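Local coordinates for ABC transporter periplasmic peptide-binding protein (Pseudoalteromonas, PDB 4QFO) that probably captures short peptides in the periplasm for uptake by an ABC transporter, and here holds a Met-Leu dipeptide, at residues A35-V40 with T49-D54; T265-S270 with S382-P387; N330-R335 with I503-R508. All blocks are in the same frame, centred on the assembly; numbering follows the deposited sequence.

Contact 1. Residues A35-V40 with T49-D54; sequences AEANPV and TGSTID. With LEU (leucine), chain D; MET (methionine), chain C.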
ATOM      1  N   ALA A  35      16.426  -0.243  -3.363  1.00 20.43           N
ATOM      2  CA  ALA A  35      15.160  -0.198  -2.667  1.00 21.64           C
ATOM      3  C   ALA A  35      15.299   0.703  -1.459  1.00 24.34           C
ATOM      4  O   ALA A  35      16.396   0.840  -0.900  1.00 24.58           O
ATOM      5  CB  ALA A  35      14.732  -1.612  -2.252  1.00 17.66           C
ATOM      6  N   GLU A  36      14.191   1.304  -1.039  1.00 19.51           N
ATOM      7  CA  GLU A  36      14.261   2.327  -0.005  1.00 20.12           C
ATOM      8  C   GLU A  36      14.225   1.731   1.403  1.00 23.81           C
ATOM      9  O   GLU A  36      14.543   2.408   2.373  1.00 22.21           O
ATOM     10  CB  GLU A  36      13.176   3.406  -0.210  1.00 23.17           C
ATOM     11  CG  GLU A  36      11.742   3.004   0.155  1.00 21.96           C
ATOM     12  CD  GLU A  36      11.000   2.269  -0.951  1.00 31.72           C
ATOM     13  OE1 GLU A  36      11.638   1.868  -1.949  1.00 26.44           O
ATOM     14  OE2 GLU A  36       9.766   2.086  -0.817  1.00 29.11           O
ATOM     15  N   ALA A  37      13.855   0.460   1.524  1.00 22.62           N
ATOM     16  CA  ALA A  37      13.726  -0.122   2.854  1.00 16.49           C
ATOM     17  C   ALA A  37      13.824  -1.639   2.889  1.00 23.85           C
ATOM     18  O   ALA A  37      13.611  -2.332   1.893  1.00 20.17           O
ATOM     19  CB  ALA A  37      12.404   0.345   3.538  1.00 21.06           C
ATOM     20  N   ASN A  38      14.162  -2.130   4.071  1.00 23.01           N
ATOM     21  CA  ASN A  38      14.208  -3.551   4.372  1.00 25.42           C
ATOM     22  C   ASN A  38      12.828  -4.201   4.350  1.00 24.59           C
ATOM     23  O   ASN A  38      11.890  -3.674   4.957  1.00 21.76           O
ATOM     24  CB  ASN A  38      14.813  -3.731   5.755  1.00 22.32           C
ATOM     25  CG  ASN A  38      15.259  -5.125   5.993  1.00 32.19           C
ATOM     26  OD1 ASN A  38      14.717  -5.825   6.841  1.00 32.29           O
ATOM     27  ND2 ASN A  38      16.248  -5.560   5.228  1.00 28.43           N
ATOM     28  N   PRO A  39      12.699  -5.347   3.649  1.00 22.29           N
ATOM     29  CA  PRO A  39      11.437  -6.095   3.596  1.00 21.30           C
ATOM     30  C   PRO A  39      11.125  -6.673   4.962  1.00 23.22           C
ATOM     31  O   PRO A  39      12.015  -7.299   5.534  1.00 22.48           O
ATOM     32  CB  PRO A  39      11.762  -7.257   2.639  1.00 22.89           C
ATOM     33  CG  PRO A  39      13.210  -7.448   2.757  1.00 21.79           C
ATOM     34  CD  PRO A  39      13.776  -6.046   2.927  1.00 21.07           C
ATOM     35  N   VAL A  40       9.905  -6.490   5.464  1.00 20.53           N
ATOM     36  CA  VAL A  40       9.541  -6.982   6.795  1.00 23.08           C
ATOM     37  C   VAL A  40       9.098  -8.435   6.759  1.00 25.34           C
ATOM     38  O   VAL A  40       8.998  -9.081   7.792  1.00 25.37           O
ATOM     39  CB  VAL A  40       8.378  -6.168   7.420  1.00 27.93           C
ATOM     40  CG1 VAL A  40       8.741  -4.717   7.504  1.00 22.91           C
ATOM     41  CG2 VAL A  40       7.088  -6.367   6.619  1.00 23.59           C
ATOM     42  N   THR A  49       2.913  -2.448   3.779  1.00 22.83           N
ATOM     43  CA  THR A  49       4.029  -1.545   3.502  1.00 17.33           C
ATOM     44  C   THR A  49       4.573  -1.745   2.096  1.00 19.61           C
ATOM     45  O   THR A  49       5.064  -2.825   1.761  1.00 19.93           O
ATOM     46  CB  THR A  49       5.155  -1.758   4.542  1.00 20.36           C
ATOM     47  OG1 THR A  49       4.649  -1.431   5.841  1.00 25.48           O
ATOM     48  CG2 THR A  49       6.379  -0.896   4.240  1.00 20.69           C
ATOM     49  N   GLY A  50       4.497  -0.693   1.281  1.00 28.26           N
ATOM     50  CA  GLY A  50       4.834  -0.778  -0.129  1.00 22.09           C
ATOM     51  C   GLY A  50       6.280  -1.144  -0.419  1.00 25.30           C
ATOM     52  O   GLY A  50       6.586  -1.742  -1.460  1.00 24.82           O
ATOM     53  N   SER A  51       7.176  -0.781   0.495  1.00 24.01           N
ATOM     54  CA  SER A  51       8.597  -1.068   0.317  1.00 21.28           C
ATOM     55  C   SER A  51       8.796  -2.557   0.306  1.00 20.17           C
ATOM     56  O   SER A  51       9.645  -3.073  -0.430  1.00 24.44           O
ATOM     57  CB  SER A  51       9.429  -0.436   1.432  1.00 20.25           C
ATOM     58  OG  SER A  51       9.107   0.929   1.574  1.00 23.61           O
ATOM     59  N   THR A  52       8.007  -3.256   1.122  1.00 19.44           N
ATOM     60  CA  THR A  52       8.058  -4.719   1.142  1.00 20.91           C
ATOM     61  C   THR A  52       7.416  -5.327  -0.096  1.00 16.87           C
ATOM     62  O   THR A  52       8.012  -6.181  -0.759  1.00 20.78           O
ATOM     63  CB  THR A  52       7.416  -5.309   2.413  1.00 20.36           C
ATOM     64  OG1 THR A  52       8.195  -4.933   3.546  1.00 19.36           O
ATOM     65  CG2 THR A  52       7.352  -6.841   2.340  1.00 15.05           C
ATOM     66  N   ILE A  53       6.202  -4.878  -0.398  1.00 17.84           N
ATOM     67  CA  ILE A  53       5.433  -5.377  -1.528  1.00 17.64           C
ATOM     68  C   ILE A  53       6.181  -5.215  -2.849  1.00 22.31           C
ATOM     69  O   ILE A  53       6.149  -6.098  -3.717  1.00 20.03           O
ATOM     70  CB  ILE A  53       4.088  -4.635  -1.644  1.00 23.83           C
ATOM     71  CG1 ILE A  53       3.365  -4.689  -0.301  1.00 25.18           C
ATOM     72  CG2 ILE A  53       3.230  -5.270  -2.727  1.00 19.51           C
ATOM     73  CD1 ILE A  53       3.248  -6.120   0.239  1.00 22.97           C
ATOM     74  N   ASP A  54       6.841  -4.073  -2.998  1.00 18.10           N
ATOM     75  CA  ASP A  54       7.590  -3.786  -4.202  1.00 20.81           C
ATOM     76  C   ASP A  54       8.678  -4.824  -4.448  1.00 26.18           C
ATOM     77  O   ASP A  54       8.963  -5.169  -5.585  1.00 24.28           O
ATOM     78  CB  ASP A  54       8.199  -2.390  -4.129  1.00 23.97           C
ATOM     79  CG  ASP A  54       7.253  -1.331  -4.636  1.00 26.70           C
ATOM     80  OD1 ASP A  54       6.211  -1.707  -5.212  1.00 27.13           O
ATOM     81  OD2 ASP A  54       7.551  -0.129  -4.473  1.00 31.85           O
TER
HETATM   82  N   LEU D 602       1.327   1.489   2.056  1.00 25.47           N
HETATM   83  CA  LEU D 602       2.019   2.589   2.698  1.00 20.94           C
HETATM   84  C   LEU D 602       3.242   2.903   1.853  1.00 23.92           C
HETATM   85  O   LEU D 602       3.829   1.981   1.273  1.00 27.40           O
HETATM   86  CB  LEU D 602       2.462   2.173   4.099  1.00 30.76           C
HETATM   87  CG  LEU D 602       1.609   2.501   5.325  1.00 31.34           C
HETATM   88  CD1 LEU D 602       0.143   2.619   4.986  1.00 25.77           C
HETATM   89  CD2 LEU D 602       1.858   1.477   6.438  1.00 25.96           C
HETATM   90  OXT LEU D 602       3.677   4.059   1.732  1.00 24.24           O
HETATM   91  N   MET C 601      -1.298   0.530  -0.159  1.00 20.60           N
HETATM   92  CA  MET C 601       0.082   0.409   0.298  1.00 22.55           C
HETATM   93  C   MET C 601       0.593   1.670   0.969  1.00 22.87           C
HETATM   94  O   MET C 601       0.346   2.782   0.505  1.00 20.64           O
HETATM   95  CB  MET C 601       1.004   0.073  -0.877  1.00 18.15           C
HETATM   96  CG  MET C 601       1.065  -1.414  -1.169  1.00 30.20           C
HETATM   97  SD  MET C 601       1.747  -1.806  -2.803  1.00 42.94           S
HETATM   98  CE  MET C 601       2.781  -0.383  -3.126  1.00 28.15           C
HETATM   99  O   HOH W   1      10.320   0.352  -3.932  1.00 16.88           O
HETATM  100  O   HOH W   2       7.403   1.360  -2.254  1.00 30.45           O
HETATM  101  O   HOH W   3      11.963  -1.420  -0.537  1.00 28.33           O
HETATM  102  O   HOH W   4       9.278  -2.510   4.208  1.00 19.55           O
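Glu36 turns one face of its carboxylate to Ser51, whose OG donates a 2.7 Å hydrogen bond to Glu36 OE2 from well above the carboxylate plane, 47° out of it. On the opposite face the same OE2 meets the guanidinium of Arg383 in a salt bridge. Near the carboxylate plane, at its edge, two waters donate, one to OE1 and the other to OE2, and both also donate to Asp54 OD2. Glu36 reaches this place because its chain is bent (chi2 -84°), which swings the carboxylate round to a helix that its CB does not face. Serine suits the helix side: its short arm brings a donor to the acid, while its CB packs 3.7 Å from the CB of Ala37, a residue small enough to let loop and helix lie close. Another water donates to both Ala37 O and Ser51 O, joining the two backbones.

Farther along, Thr52 OG1 does double duty. It accepts a nearly straight bond from Val40 N at 3.0 Å (167°) and donates to a water that in turn reaches Asn38 O, while the Val40 side chain crosses that of Thr52 at about a right angle, bringing Val40 CG2 to 3.6 Å from Thr52 OG1.

On the side toward the ligand, Gly50 N opens the helix with a 2.8 Å hydrogen bond to O of the bound leucine, the C-terminal residue of the dipeptide. A beta carbon on Gly50 would collide with that oxygen. The two acids stand close, Glu36 OE2 being 4.8 Å from Asp54 OD2; the waters and Arg383 would ease their repulsion, and the helix N terminus would favour the ligand's negative carboxylate.

Contact 2. Residues T265-S270 with S382-P387; sequences TAHPSS and SRIYNP. With LEU (leucine), chain D.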
ATOM      1  N   THR A 265      16.244   2.914  -9.656  1.00 23.53           N
ATOM      2  CA  THR A 265      16.177   3.557  -8.355  1.00 25.61           C
ATOM      3  C   THR A 265      14.748   3.849  -7.945  1.00 27.73           C
ATOM      4  O   THR A 265      14.024   4.566  -8.629  1.00 26.11           O
ATOM      5  CB  THR A 265      17.021   4.834  -8.325  1.00 27.92           C
ATOM      6  OG1 THR A 265      18.403   4.463  -8.349  1.00 37.53           O
ATOM      7  CG2 THR A 265      16.754   5.619  -7.054  1.00 29.59           C
ATOM      8  N   ALA A 266      14.346   3.272  -6.823  1.00 27.97           N
ATOM      9  CA  ALA A 266      13.026   3.526  -6.267  1.00 28.13           C
ATOM     10  C   ALA A 266      12.941   4.911  -5.630  1.00 25.13           C
ATOM     11  O   ALA A 266      13.872   5.363  -4.950  1.00 27.74           O
ATOM     12  CB  ALA A 266      12.669   2.454  -5.254  1.00 27.55           C
ATOM     13  N   HIS A 267      11.818   5.577  -5.872  1.00 25.40           N
ATOM     14  CA  HIS A 267      11.503   6.855  -5.235  1.00 28.48           C
ATOM     15  C   HIS A 267      12.618   7.900  -5.280  1.00 29.21           C
ATOM     16  O   HIS A 267      13.055   8.384  -4.229  1.00 37.28           O
ATOM     17  CB  HIS A 267      11.099   6.613  -3.785  1.00 26.59           C
ATOM     18  CG  HIS A 267       9.916   5.713  -3.642  1.00 24.65           C
ATOM     19  ND1 HIS A 267       8.625   6.154  -3.814  1.00 27.20           N
ATOM     20  CD2 HIS A 267       9.831   4.392  -3.358  1.00 29.84           C
ATOM     21  CE1 HIS A 267       7.792   5.145  -3.634  1.00 33.31           C
ATOM     22  NE2 HIS A 267       8.499   4.064  -3.352  1.00 28.71           N
ATOM     23  N   PRO A 268      13.067   8.267  -6.491  1.00 28.59           N
ATOM     24  CA  PRO A 268      14.195   9.204  -6.659  1.00 29.49           C
ATOM     25  C   PRO A 268      13.979  10.542  -5.970  1.00 32.45           C
ATOM     26  O   PRO A 268      12.894  11.117  -6.104  1.00 29.81           O
ATOM     27  CB  PRO A 268      14.262   9.414  -8.182  1.00 24.38           C
ATOM     28  CG  PRO A 268      12.911   8.970  -8.706  1.00 23.28           C
ATOM     29  CD  PRO A 268      12.502   7.848  -7.787  1.00 22.78           C
ATOM     30  N   SER A 269      14.996  11.042  -5.264  1.00 31.57           N
ATOM     31  CA  SER A 269      14.865  12.336  -4.586  1.00 32.33           C
ATOM     32  C   SER A 269      14.677  13.515  -5.549  1.00 33.65           C
ATOM     33  O   SER A 269      15.429  13.671  -6.519  1.00 27.37           O
ATOM     34  CB  SER A 269      16.009  12.599  -3.589  1.00 27.88           C
ATOM     35  OG  SER A 269      17.279  12.472  -4.184  1.00 36.14           O
ATOM     36  N   SER A 270      13.663  14.334  -5.249  1.00 31.50           N
ATOM     37  CA  SER A 270      13.274  15.502  -6.044  1.00 27.27           C
ATOM     38  C   SER A 270      14.433  16.383  -6.469  1.00 28.84           C
ATOM     39  O   SER A 270      14.546  16.764  -7.633  1.00 26.74           O
ATOM     40  CB  SER A 270      12.289  16.365  -5.250  1.00 31.64           C
ATOM     41  OG  SER A 270      11.234  15.577  -4.732  1.00 30.14           O
ATOM     42  N   SER A 382      11.084   8.597   1.043  1.00 26.14           N
ATOM     43  CA  SER A 382      10.240   9.247   0.063  1.00 23.03           C
ATOM     44  C   SER A 382       9.115   8.291  -0.375  1.00 21.47           C
ATOM     45  O   SER A 382       9.364   7.112  -0.606  1.00 21.98           O
ATOM     46  CB  SER A 382      11.121   9.668  -1.114  1.00 28.67           C
ATOM     47  OG  SER A 382      10.360  10.145  -2.199  1.00 35.70           O
ATOM     48  N   ARG A 383       7.875   8.779  -0.432  1.00 21.19           N
ATOM     49  CA  ARG A 383       6.760   7.972  -0.958  1.00 24.27           C
ATOM     50  C   ARG A 383       6.104   8.686  -2.146  1.00 22.15           C
ATOM     51  O   ARG A 383       6.330   9.867  -2.370  1.00 20.97           O
ATOM     52  CB  ARG A 383       5.681   7.673   0.099  1.00 19.20           C
ATOM     53  CG  ARG A 383       6.159   7.428   1.538  1.00 25.49           C
ATOM     54  CD  ARG A 383       7.086   6.226   1.660  1.00 20.15           C
ATOM     55  NE  ARG A 383       6.458   4.978   1.237  1.00 21.44           N
ATOM     56  CZ  ARG A 383       7.025   4.100   0.410  1.00 26.42           C
ATOM     57  NH1 ARG A 383       8.238   4.344  -0.102  1.00 18.25           N
ATOM     58  NH2 ARG A 383       6.384   2.975   0.097  1.00 19.27           N
ATOM     59  N   ILE A 384       5.288   7.967  -2.906  1.00 21.19           N
ATOM     60  CA  ILE A 384       4.618   8.580  -4.038  1.00 21.29           C
ATOM     61  C   ILE A 384       3.800   9.764  -3.547  1.00 21.86           C
ATOM     62  O   ILE A 384       3.818  10.842  -4.144  1.00 24.92           O
ATOM     63  CB  ILE A 384       3.726   7.571  -4.772  1.00 21.34           C
ATOM     64  CG1 ILE A 384       4.587   6.449  -5.349  1.00 20.65           C
ATOM     65  CG2 ILE A 384       2.932   8.258  -5.893  1.00 22.14           C
ATOM     66  CD1 ILE A 384       3.780   5.168  -5.651  1.00 24.02           C
ATOM     67  N   TYR A 385       3.121   9.576  -2.424  1.00 19.92           N
ATOM     68  CA  TYR A 385       2.211  10.593  -1.927  1.00 18.10           C
ATOM     69  C   TYR A 385       2.924  11.742  -1.235  1.00 21.94           C
ATOM     70  O   TYR A 385       2.316  12.777  -0.968  1.00 22.20           O
ATOM     71  CB  TYR A 385       1.144   9.976  -1.013  1.00 20.25           C
ATOM     72  CG  TYR A 385       1.660   8.986   0.011  1.00 20.81           C
ATOM     73  CD1 TYR A 385       2.157   9.416   1.235  1.00 18.91           C
ATOM     74  CD2 TYR A 385       1.617   7.617  -0.233  1.00 22.71           C
ATOM     75  CE1 TYR A 385       2.605   8.516   2.181  1.00 17.91           C
ATOM     76  CE2 TYR A 385       2.067   6.704   0.702  1.00 18.78           C
ATOM     77  CZ  TYR A 385       2.566   7.167   1.911  1.00 25.38           C
ATOM     78  OH  TYR A 385       3.015   6.274   2.857  1.00 24.34           O
ATOM     79  N   ASN A 386       4.215  11.568  -0.966  1.00 21.05           N
ATOM     80  CA  ASN A 386       4.989  12.553  -0.203  1.00 24.10           C
ATOM     81  C   ASN A 386       6.477  12.289  -0.351  1.00 21.20           C
ATOM     82  O   ASN A 386       7.022  11.401   0.300  1.00 20.57           O
ATOM     83  CB  ASN A 386       4.606  12.555   1.288  1.00 17.67           C
ATOM     84  CG  ASN A 386       5.284  13.693   2.072  1.00 21.77           C
ATOM     85  OD1 ASN A 386       6.278  14.283   1.624  1.00 17.86           O
ATOM     86  ND2 ASN A 386       4.739  14.003   3.244  1.00 22.08           N
ATOM     87  N   PRO A 387       7.129  13.052  -1.240  1.00 21.25           N
ATOM     88  CA  PRO A 387       8.542  12.852  -1.567  1.00 21.29           C
ATOM     89  C   PRO A 387       9.491  13.271  -0.443  1.00 23.93           C
ATOM     90  O   PRO A 387      10.652  12.882  -0.489  1.00 25.72           O
ATOM     91  CB  PRO A 387       8.746  13.736  -2.805  1.00 20.71           C
ATOM     92  CG  PRO A 387       7.649  14.769  -2.731  1.00 25.07           C
ATOM     93  CD  PRO A 387       6.483  14.043  -2.122  1.00 20.95           C
TER
HETATM   94  N   LEU D 602       1.327   1.489   2.056  1.00 25.47           N
HETATM   95  CA  LEU D 602       2.019   2.589   2.698  1.00 20.94           C
HETATM   96  C   LEU D 602       3.242   2.903   1.853  1.00 23.92           C
HETATM   97  O   LEU D 602       3.829   1.981   1.273  1.00 27.40           O
HETATM   98  CB  LEU D 602       2.462   2.173   4.099  1.00 30.76           C
HETATM   99  CG  LEU D 602       1.609   2.501   5.325  1.00 31.34           C
HETATM  100  CD1 LEU D 602       0.143   2.619   4.986  1.00 25.77           C
HETATM  101  CD2 LEU D 602       1.858   1.477   6.438  1.00 25.96           C
HETATM  102  OXT LEU D 602       3.677   4.059   1.732  1.00 24.24           O
HETATM  103  O   HOH W   2       7.403   1.360  -2.254  1.00 30.45           O
HETATM  104  O   HOH W   5       8.778   9.414  -4.689  1.00 33.09           O
HETATM  105  O   HOH W   6      11.727  12.015  -3.706  1.00 41.87           O
HETATM  106  O   HOH W   7      13.145  14.068  -2.173  1.00 31.34           O
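His267 lies with one ring face against the 382-387 loop, where Ser382 O stands 3.3 Å above the plane of the imidazole and Arg383 NH1 3.2 Å above it, both offset toward the rim. The imidazole and guanidinium planes are turned 50° apart, so the two groups do not stack flat. On the same ring, His267 CE1 also comes to 3.9 Å from Ile384 CG1. Waters sit in plane at the ring edge, and one of them links His267 NE2 to Arg383 NH2.

The CB of Arg383 points away from His267, yet its chain doubles back through bends at chi2 and chi3 (both near -60°), bringing NH1 to the histidine. This bent shape is held at several points. NH1 bonds to Ser382 O and forms a salt bridge with Glu36, while Arg383 CB lies over the centre of the Tyr385 ring. The other two nitrogens point to the ligand: Arg383 NE donates to leucine OXT at 3.0 Å, and Arg383 NH2 donates to leucine O at 3.0 Å. Tyr385, its CG wedged between backbone N and carbonyl carbon (chi1 45°), extends its OH to leucine OXT at 2.6 Å.

At the outer end the loops meet loosely, Ser270 OG against Pro387 CB, with waters between Ser382 OG and Pro268 O and between Pro387 O and Ser270 N. Were Arg383 replaced by an alanine, the leucine carboxylate, though still met by Tyr385 and Gly50, would probably lose its positive partner, and Glu36 its salt bridge. Arginine and tyrosine together thus read the free C terminus of the dipeptide, a feature consistent with selection of peptides by length.

Contact 3. Residues N330-R335 with I503-R508; sequences NGLRAR and IAHGMR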
ATOM      1  N   ASN A 330       5.127  19.347  -8.866  1.00 27.94           N
ATOM      2  CA  ASN A 330       4.656  18.119  -9.520  1.00 29.03           C
ATOM      3  C   ASN A 330       3.391  17.473  -8.964  1.00 30.64           C
ATOM      4  O   ASN A 330       2.766  16.655  -9.629  1.00 32.18           O
ATOM      5  CB  ASN A 330       5.771  17.076  -9.606  1.00 29.80           C
ATOM      6  CG  ASN A 330       6.906  17.523 -10.504  1.00 38.00           C
ATOM      7  OD1 ASN A 330       6.679  17.982 -11.621  1.00 39.96           O
ATOM      8  ND2 ASN A 330       8.138  17.414 -10.008  1.00 36.67           N
ATOM      9  N   GLY A 331       2.996  17.828  -7.754  1.00 28.05           N
ATOM     10  CA  GLY A 331       1.807  17.223  -7.194  1.00 28.08           C
ATOM     11  C   GLY A 331       0.540  17.977  -7.537  1.00 27.36           C
ATOM     12  O   GLY A 331       0.560  18.979  -8.259  1.00 27.11           O
ATOM     13  N   LEU A 332      -0.579  17.477  -7.030  1.00 26.15           N
ATOM     14  CA  LEU A 332      -1.819  18.233  -7.069  1.00 27.07           C
ATOM     15  C   LEU A 332      -2.262  18.461  -5.640  1.00 28.30           C
ATOM     16  O   LEU A 332      -1.994  17.636  -4.769  1.00 28.77           O
ATOM     17  CB  LEU A 332      -2.921  17.518  -7.844  1.00 26.75           C
ATOM     18  CG  LEU A 332      -2.795  16.118  -8.428  1.00 37.34           C
ATOM     19  CD1 LEU A 332      -4.010  15.903  -9.346  1.00 21.42           C
ATOM     20  CD2 LEU A 332      -1.481  15.918  -9.197  1.00 33.86           C
ATOM     21  N   ARG A 333      -2.922  19.584  -5.392  1.00 23.85           N
ATOM     22  CA  ARG A 333      -3.367  19.891  -4.051  1.00 26.21           C
ATOM     23  C   ARG A 333      -4.583  19.036  -3.775  1.00 32.41           C
ATOM     24  O   ARG A 333      -5.383  18.806  -4.669  1.00 25.67           O
ATOM     25  CB  ARG A 333      -3.729  21.358  -3.938  1.00 32.35           C
ATOM     26  CG  ARG A 333      -3.449  21.913  -2.579  1.00 36.32           C
ATOM     27  CD  ARG A 333      -3.646  23.393  -2.571  1.00 40.58           C
ATOM     28  NE  ARG A 333      -4.790  23.762  -1.754  1.00 41.10           N
ATOM     29  CZ  ARG A 333      -5.195  25.010  -1.594  1.00 43.20           C
ATOM     30  NH1 ARG A 333      -4.540  25.987  -2.205  1.00 43.13           N
ATOM     31  NH2 ARG A 333      -6.254  25.280  -0.841  1.00 39.68           N
ATOM     32  N   ALA A 334      -4.725  18.535  -2.554  1.00 26.46           N
ATOM     33  CA  ALA A 334      -5.895  17.714  -2.272  1.00 26.93           C
ATOM     34  C   ALA A 334      -7.125  18.586  -2.051  1.00 25.94           C
ATOM     35  O   ALA A 334      -7.048  19.652  -1.440  1.00 26.59           O
ATOM     36  CB  ALA A 334      -5.660  16.790  -1.080  1.00 15.40           C
ATOM     37  N   ARG A 335      -8.256  18.115  -2.561  1.00 20.65           N
ATOM     38  CA  ARG A 335      -9.543  18.762  -2.354  1.00 31.83           C
ATOM     39  C   ARG A 335     -10.469  17.771  -1.646  1.00 33.15           C
ATOM     40  O   ARG A 335     -11.663  18.032  -1.431  1.00 28.83           O
ATOM     41  CB  ARG A 335     -10.130  19.172  -3.702  1.00 23.06           C
ATOM     42  CG  ARG A 335      -9.839  20.601  -4.085  1.00 29.49           C
ATOM     43  CD  ARG A 335      -8.396  20.977  -3.915  1.00 24.95           C
ATOM     44  NE  ARG A 335      -8.278  22.424  -3.775  1.00 27.63           N
ATOM     45  CZ  ARG A 335      -7.486  23.205  -4.501  1.00 29.45           C
ATOM     46  NH1 ARG A 335      -6.704  22.697  -5.448  1.00 37.92           N
ATOM     47  NH2 ARG A 335      -7.462  24.504  -4.272  1.00 28.97           N
ATOM     48  N   ILE A 503      -3.484  16.420   2.084  1.00 20.74           N
ATOM     49  CA  ILE A 503      -2.567  17.490   1.706  1.00 21.52           C
ATOM     50  C   ILE A 503      -2.386  17.567   0.187  1.00 17.88           C
ATOM     51  O   ILE A 503      -2.517  18.629  -0.390  1.00 25.67           O
ATOM     52  CB  ILE A 503      -1.190  17.309   2.371  1.00 19.69           C
ATOM     53  CG1 ILE A 503      -1.225  17.754   3.841  1.00 29.13           C
ATOM     54  CG2 ILE A 503      -0.140  18.072   1.633  1.00 23.96           C
ATOM     55  CD1 ILE A 503      -0.015  17.255   4.628  1.00 19.69           C
ATOM     56  N   ALA A 504      -2.091  16.432  -0.442  1.00 22.38           N
ATOM     57  CA  ALA A 504      -1.620  16.411  -1.826  1.00 22.00           C
ATOM     58  C   ALA A 504      -1.625  15.004  -2.431  1.00 22.12           C
ATOM     59  O   ALA A 504      -1.644  14.000  -1.716  1.00 23.93           O
ATOM     60  CB  ALA A 504      -0.216  17.003  -1.905  1.00 20.19           C
ATOM     61  N   HIS A 505      -1.611  14.947  -3.758  1.00 23.77           N
ATOM     62  CA  HIS A 505      -1.418  13.703  -4.494  1.00 18.83           C
ATOM     63  C   HIS A 505      -0.148  13.854  -5.307  1.00 19.73           C
ATOM     64  O   HIS A 505       0.095  14.903  -5.875  1.00 19.96           O
ATOM     65  CB  HIS A 505      -2.626  13.435  -5.388  1.00 22.74           C
ATOM     66  CG  HIS A 505      -3.925  13.649  -4.680  1.00 29.31           C
ATOM     67  ND1 HIS A 505      -4.683  14.790  -4.837  1.00 18.82           N
ATOM     68  CD2 HIS A 505      -4.563  12.899  -3.749  1.00 21.12           C
ATOM     69  CE1 HIS A 505      -5.748  14.718  -4.058  1.00 21.68           C
ATOM     70  NE2 HIS A 505      -5.701  13.581  -3.390  1.00 22.97           N
ATOM     71  N   GLY A 506       0.678  12.815  -5.352  1.00 26.63           N
ATOM     72  CA  GLY A 506       1.947  12.922  -6.048  1.00 16.65           C
ATOM     73  C   GLY A 506       1.980  12.170  -7.351  1.00 19.39           C
ATOM     74  O   GLY A 506       1.112  11.337  -7.614  1.00 21.79           O
ATOM     75  N   MET A 507       2.973  12.482  -8.180  1.00 17.98           N
ATOM     76  CA  MET A 507       3.264  11.684  -9.363  1.00 20.42           C
ATOM     77  C   MET A 507       4.175  10.528  -8.973  1.00 20.71           C
ATOM     78  O   MET A 507       4.987  10.639  -8.049  1.00 18.26           O
ATOM     79  CB  MET A 507       3.987  12.511 -10.433  1.00 21.04           C
ATOM     80  CG  MET A 507       3.286  13.808 -10.895  1.00 29.41           C
ATOM     81  SD  MET A 507       1.749  13.566 -11.807  1.00 35.72           S
ATOM     82  CE  MET A 507       2.217  12.278 -12.929  1.00 30.16           C
ATOM     83  N   ARG A 508       4.058   9.429  -9.702  1.00 17.42           N
ATOM     84  CA  ARG A 508       4.885   8.282  -9.449  1.00 16.63           C
ATOM     85  C   ARG A 508       6.161   8.381 -10.269  1.00 24.28           C
ATOM     86  O   ARG A 508       6.136   8.247 -11.497  1.00 26.31           O
ATOM     87  CB  ARG A 508       4.113   7.006  -9.765  1.00 22.17           C
ATOM     88  CG  ARG A 508       4.800   5.734  -9.312  1.00 25.79           C
ATOM     89  CD  ARG A 508       3.906   4.536  -9.578  1.00 27.00           C
ATOM     90  NE  ARG A 508       4.306   3.388  -8.778  1.00 27.66           N
ATOM     91  CZ  ARG A 508       3.613   2.258  -8.696  1.00 27.08           C
ATOM     92  NH1 ARG A 508       2.485   2.108  -9.382  1.00 20.21           N
ATOM     93  NH2 ARG A 508       4.062   1.279  -7.928  1.00 20.88           N
TER
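Leu332 and His505 form an antiparallel hydrogen-bonded pair, with Leu332 N to His505 O and His505 N to Leu332 O both at 2.9 Å. The first bond lies in the carbonyl plane. Next along, Arg333 faces Ala504 as a non-hydrogen-bonded pair, where Ala504 CA brings its hydrogen to Leu332 O. A third bond, Ala334 N to Ile503 O at 3.1 Å, is straight at the hydrogen (167°) but reaches the oxygen from far above its carbonyl plane. That skew fits the neighbouring classic bulge, in which Ile503 and Ala504 both face Gly293.

The tight part is this paired centre. Gly331 is compact enough for its CA to approach His505 O to 3.2 Å; a beta carbon there would clash with that oxygen. The small methyl of Ala334 lets the His505 ring pack closely beside it, and Ile292 of strand 291-297 touches both side chains.

Toward solvent the fit slackens. Leu332 crosses His505 at about a right angle, its CG 4.1 Å from His505 CB. Met507, its chain bent at chi2 and chi3, still makes one local close approach at this partly exposed end, its CG 3.2 Å from Asn330 O. The arginines of 330-335 turn outward from the pairing: Arg335 is exposed, its NH2 3.5 Å above the plane of the Arg333 guanidinium, over its centre, while Arg333 finds its acid in Glu320 of helix 319-325, which would offset some of the charge. Backbone bonds therefore carry the strand pairing, leaving the long polar side chains to deal with solvent and the adjoining helix.

In the fold
From the N terminus, contact 1 comes first and closes a short loop, bringing the start of helix 50-60 back onto the loop that follows strand 30-35. It is complete before the others begin. Contact 2 opens at 265-270, at the end of strand 264-266, but before it closes at 382-387 contact 3 has opened at 330-335, to close only at 503-508; the two cross. Strands 264-266 and 500-513 are neighbours, and Ile384 of contact 2 packs on Met507 and Arg508 of contact 3. Contacts 1 and 2 meet at the leucine carboxylate, one supplying a helix start and the other a loop, whereas contact 3 stands back from the ligand.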